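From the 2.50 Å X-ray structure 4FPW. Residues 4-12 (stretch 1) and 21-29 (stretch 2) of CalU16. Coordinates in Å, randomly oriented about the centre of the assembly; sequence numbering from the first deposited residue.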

# COMPACT_ATOMS: atom_id res chain seq x y z
N GLN A 4 11.52 -6.31 7.63
CA GLN A 4 12.94 -6.78 7.74
C GLN A 4 13.87 -6.03 6.78
O GLN A 4 14.93 -5.54 7.21
N ALA A 5 13.49 -5.98 5.50
CA ALA A 5 14.30 -5.35 4.45
C ALA A 5 13.51 -5.30 3.13
O ALA A 5 13.07 -6.34 2.64
N THR A 6 13.39 -4.10 2.55
CA THR A 6 12.46 -3.87 1.42
C THR A 6 13.14 -3.75 0.04
O THR A 6 14.20 -3.12 -0.12
N GLU A 7 12.47 -4.36 -0.94
CA GLU A 7 12.83 -4.32 -2.35
C GLU A 7 11.72 -3.56 -3.06
O GLU A 7 10.55 -3.99 -3.05
N ARG A 8 12.09 -2.45 -3.68
CA ARG A 8 11.18 -1.64 -4.45
C ARG A 8 11.22 -2.04 -5.90
O ARG A 8 12.26 -2.48 -6.40
N ALA A 9 10.10 -1.81 -6.59
CA ALA A 9 10.00 -2.10 -8.02
C ALA A 9 8.86 -1.34 -8.71
O ALA A 9 8.10 -0.58 -8.09
N LEU A 10 8.79 -1.54 -10.03
CA LEU A 10 7.81 -0.91 -10.88
C LEU A 10 7.11 -1.97 -11.70
O LEU A 10 7.74 -2.86 -12.24
N GLY A 11 5.79 -1.87 -11.76
CA GLY A 11 4.97 -2.71 -12.61
C GLY A 11 4.15 -1.89 -13.60
O GLY A 11 4.45 -0.73 -13.90
N ARG A 12 3.11 -2.54 -14.12
CA ARG A 12 2.25 -1.97 -15.16
C ARG A 12 0.86 -2.55 -15.04
O ARG A 12 0.69 -3.76 -14.85
N ARG A 21 1.45 2.78 -14.75
CA ARG A 21 2.63 2.06 -14.21
C ARG A 21 2.34 1.84 -12.72
O ARG A 21 1.25 2.17 -12.25
N SER A 22 3.28 1.28 -11.96
CA SER A 22 3.04 1.07 -10.53
C SER A 22 4.28 0.96 -9.64
O SER A 22 5.38 0.59 -10.09
N ILE A 23 4.04 1.29 -8.38
CA ILE A 23 4.94 1.09 -7.26
C ILE A 23 4.71 -0.31 -6.76
O ILE A 23 3.56 -0.75 -6.65
N ILE A 24 5.80 -1.01 -6.45
CA ILE A 24 5.71 -2.34 -5.87
C ILE A 24 6.70 -2.45 -4.72
O ILE A 24 7.91 -2.29 -4.92
N ILE A 25 6.18 -2.73 -3.53
CA ILE A 25 6.97 -2.78 -2.33
C ILE A 25 6.89 -4.19 -1.81
O ILE A 25 5.79 -4.73 -1.67
N ARG A 26 8.06 -4.78 -1.54
CA ARG A 26 8.16 -6.14 -1.05
C ARG A 26 8.92 -6.13 0.25
O ARG A 26 10.03 -5.58 0.34
N GLN A 27 8.31 -6.74 1.26
CA GLN A 27 8.85 -6.81 2.59
C GLN A 27 8.47 -8.14 3.17
O GLN A 27 7.34 -8.62 2.98
N ARG A 28 9.41 -8.72 3.90
CA ARG A 28 9.19 -10.01 4.50
C ARG A 28 8.95 -9.78 5.97
O ARG A 28 9.63 -8.95 6.59
N TYR A 29 7.97 -10.48 6.53
CA TYR A 29 7.76 -10.43 7.97
C TYR A 29 7.80 -11.80 8.58
O TYR A 29 7.42 -12.80 7.96

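The two stretches of CalU16 run antiparallel as neighbouring strands, and the contact between them buries 870 Å² in total. Because side chains in such a pair alternate between the sheet faces, E7, A9, R26, I24 and S22 line one face, whereas R8, L10, R12, I25, I23 and R21 line the other.

The side chain of Q4, with chi1 and chi2 both t, leaves its CA sideways and runs beside R28, its NE2 lying 4.4 Å from R28 CD; a weak hydrogen bond from Q4 N to R28 O (3.4 Å) accompanies this contact. A5 directs its methyl away from stretch 2, but its carbonyl remains engaged through water 1, which donates to A5 O at 2.7 Å and, weakly, to R26 O at 3.1 Å. T6 points sideways with an off-well chi1 of 122°, bringing its CG2 to 3.2 Å from Q27 NE2. Q27 (chi1 m, chi2 t) is itself tied down within its own strand by a very short hydrogen bond, 2.4 Å from Y29 OH to Q27 OE1.

The main polar side-chain link comes at E7. Its extended t,t rotamer carries the carboxylate to R26, whose chi1 is m and whose chi2 and chi3 are t, and E7 OE1 meets R26 NH1 at 2.8 Å in a hydrogen-bonded salt bridge. The carboxylate oxygen lies at the edge of the guanidinium, near its plane, where the N-H groups point. Below the side chains, E7 N to R26 O and R26 N to E7 O, both 3.0 Å, pair the same two residues through the backbone.

R8 contributes little: from its m,t,t rotamer the end of the chain leads away from stretch 2, and its NE and NH2 are hydrogen-bonded elsewhere in the structure. A9, by contrast, fits against I24 (m,t), with 4.1 Å between A9 CB and I24 CB, and also approaches R26, its CB 3.8 Å from R26 NH1. This small methyl thus sits next to both an aliphatic chain and the salt-bridged arginine.

The CA-to-CB bond of L10 (m,t) points to the face it shares with I23 and R21, and the end of its side chain comes nearer to stretch 2. Its CD2 packs 3.9 Å from I23 CD1, I23 having an off-well chi1 of -103°, while L10 CD1 lies 4.0 Å from R21 NH2. G11 has no side chain, and the space is taken by its neighbours: an ideal CB here would clash with both S22 OG, 2.8 Å away, and I24 CD1, 2.9 Å away. The latter methyl accordingly comes within 3.6 Å of G11 N.

At R12 (m,t,t), the guanidinium reaches the aliphatic part of R21, with R12 NH1 3.9 Å from R21 CD. The two like charges come close, 4.4 Å between R12 NH2 and R21 NH1, and R21 NH2 is hydrogen-bonded elsewhere in the structure.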

# COMPACT_ATOMS: atom_id res chain seq x y z
CB GLN A 4 13.04 -8.29 7.48
CG GLN A 4 14.48 -8.83 7.46
CD GLN A 4 14.61 -10.16 6.73
OE1 GLN A 4 15.44 -10.30 5.83
NE2 GLN A 4 13.80 -11.15 7.12
CB ALA A 5 15.60 -6.12 4.25
CB THR A 6 11.52 -2.64 1.62
OG1 THR A 6 11.70 -1.70 0.54
CG2 THR A 6 11.72 -1.94 2.96
CB GLU A 7 12.90 -5.74 -2.93
CG GLU A 7 13.25 -5.82 -4.41
CD GLU A 7 13.26 -7.25 -4.92
OE1 GLU A 7 12.16 -7.81 -5.13
OE2 GLU A 7 14.36 -7.83 -5.11
CB ARG A 8 11.58 -0.17 -4.37
CG ARG A 8 11.52 0.43 -2.99
CD ARG A 8 12.05 1.86 -3.01
NE ARG A 8 12.51 2.23 -1.69
CZ ARG A 8 13.78 2.37 -1.32
NH1 ARG A 8 14.77 2.21 -2.19
NH2 ARG A 8 14.07 2.70 -0.07
CB ALA A 9 9.86 -3.60 -8.23
CB LEU A 10 8.49 0.10 -11.81
CG LEU A 10 9.17 1.25 -11.05
CD1 LEU A 10 9.90 2.16 -12.03
CD2 LEU A 10 8.16 2.05 -10.23
CB ARG A 12 2.81 -2.28 -16.56
CG ARG A 12 3.87 -1.30 -17.05
CD ARG A 12 4.42 -1.71 -18.42
NE ARG A 12 5.66 -1.01 -18.80
CZ ARG A 12 5.74 0.29 -19.11
NH1 ARG A 12 4.67 1.09 -19.07
NH2 ARG A 12 6.92 0.81 -19.45
CB ARG A 21 3.92 2.86 -14.42
CG ARG A 21 3.97 3.66 -15.72
CD ARG A 21 5.36 3.79 -16.35
NE ARG A 21 6.44 4.14 -15.44
CZ ARG A 21 7.69 4.39 -15.81
NH1 ARG A 21 8.04 4.37 -17.10
NH2 ARG A 21 8.61 4.68 -14.90
CB SER A 22 2.15 -0.16 -10.29
OG SER A 22 2.73 -1.32 -10.85
CB ILE A 23 4.59 2.11 -6.15
CG1 ILE A 23 5.61 3.25 -6.15
CG2 ILE A 23 4.51 1.47 -4.76
CD1 ILE A 23 5.97 3.79 -7.52
CB ILE A 24 5.97 -3.44 -6.91
CG1 ILE A 24 4.80 -3.53 -7.90
CG2 ILE A 24 6.13 -4.80 -6.24
CD1 ILE A 24 5.11 -4.30 -9.17
CB ILE A 25 6.43 -1.80 -1.29
CG1 ILE A 25 6.82 -0.38 -1.68
CG2 ILE A 25 6.96 -2.11 0.12
CD1 ILE A 25 6.00 0.67 -0.97
CB ARG A 26 8.89 -7.04 -2.04
CG ARG A 26 8.38 -6.95 -3.48
CD ARG A 26 8.90 -8.11 -4.31
NE ARG A 26 8.28 -8.19 -5.63
CZ ARG A 26 8.79 -7.73 -6.77
NH1 ARG A 26 9.98 -7.12 -6.82
NH2 ARG A 26 8.10 -7.88 -7.89
CB GLN A 27 8.26 -5.73 3.46
CG GLN A 27 8.55 -4.32 2.98
CD GLN A 27 8.05 -3.30 3.98
OE1 GLN A 27 6.88 -3.31 4.34
NE2 GLN A 27 8.94 -2.41 4.42
CB ARG A 28 10.40 -10.90 4.26
CG ARG A 28 10.00 -12.34 4.05
CD ARG A 28 11.11 -13.30 4.42
NE ARG A 28 10.57 -14.44 5.14
CZ ARG A 28 11.32 -15.37 5.71
NH1 ARG A 28 12.65 -15.30 5.63
NH2 ARG A 28 10.74 -16.39 6.36
CB TYR A 29 6.44 -9.76 8.34
CG TYR A 29 6.30 -8.37 7.77
CD1 TYR A 29 6.87 -7.27 8.41
CD2 TYR A 29 5.62 -8.16 6.59
CE1 TYR A 29 6.75 -6.01 7.88
CE2 TYR A 29 5.50 -6.91 6.05
CZ TYR A 29 6.06 -5.83 6.70
OH TYR A 29 5.91 -4.59 6.13
O HOH W 1 11.74 -8.05 1.02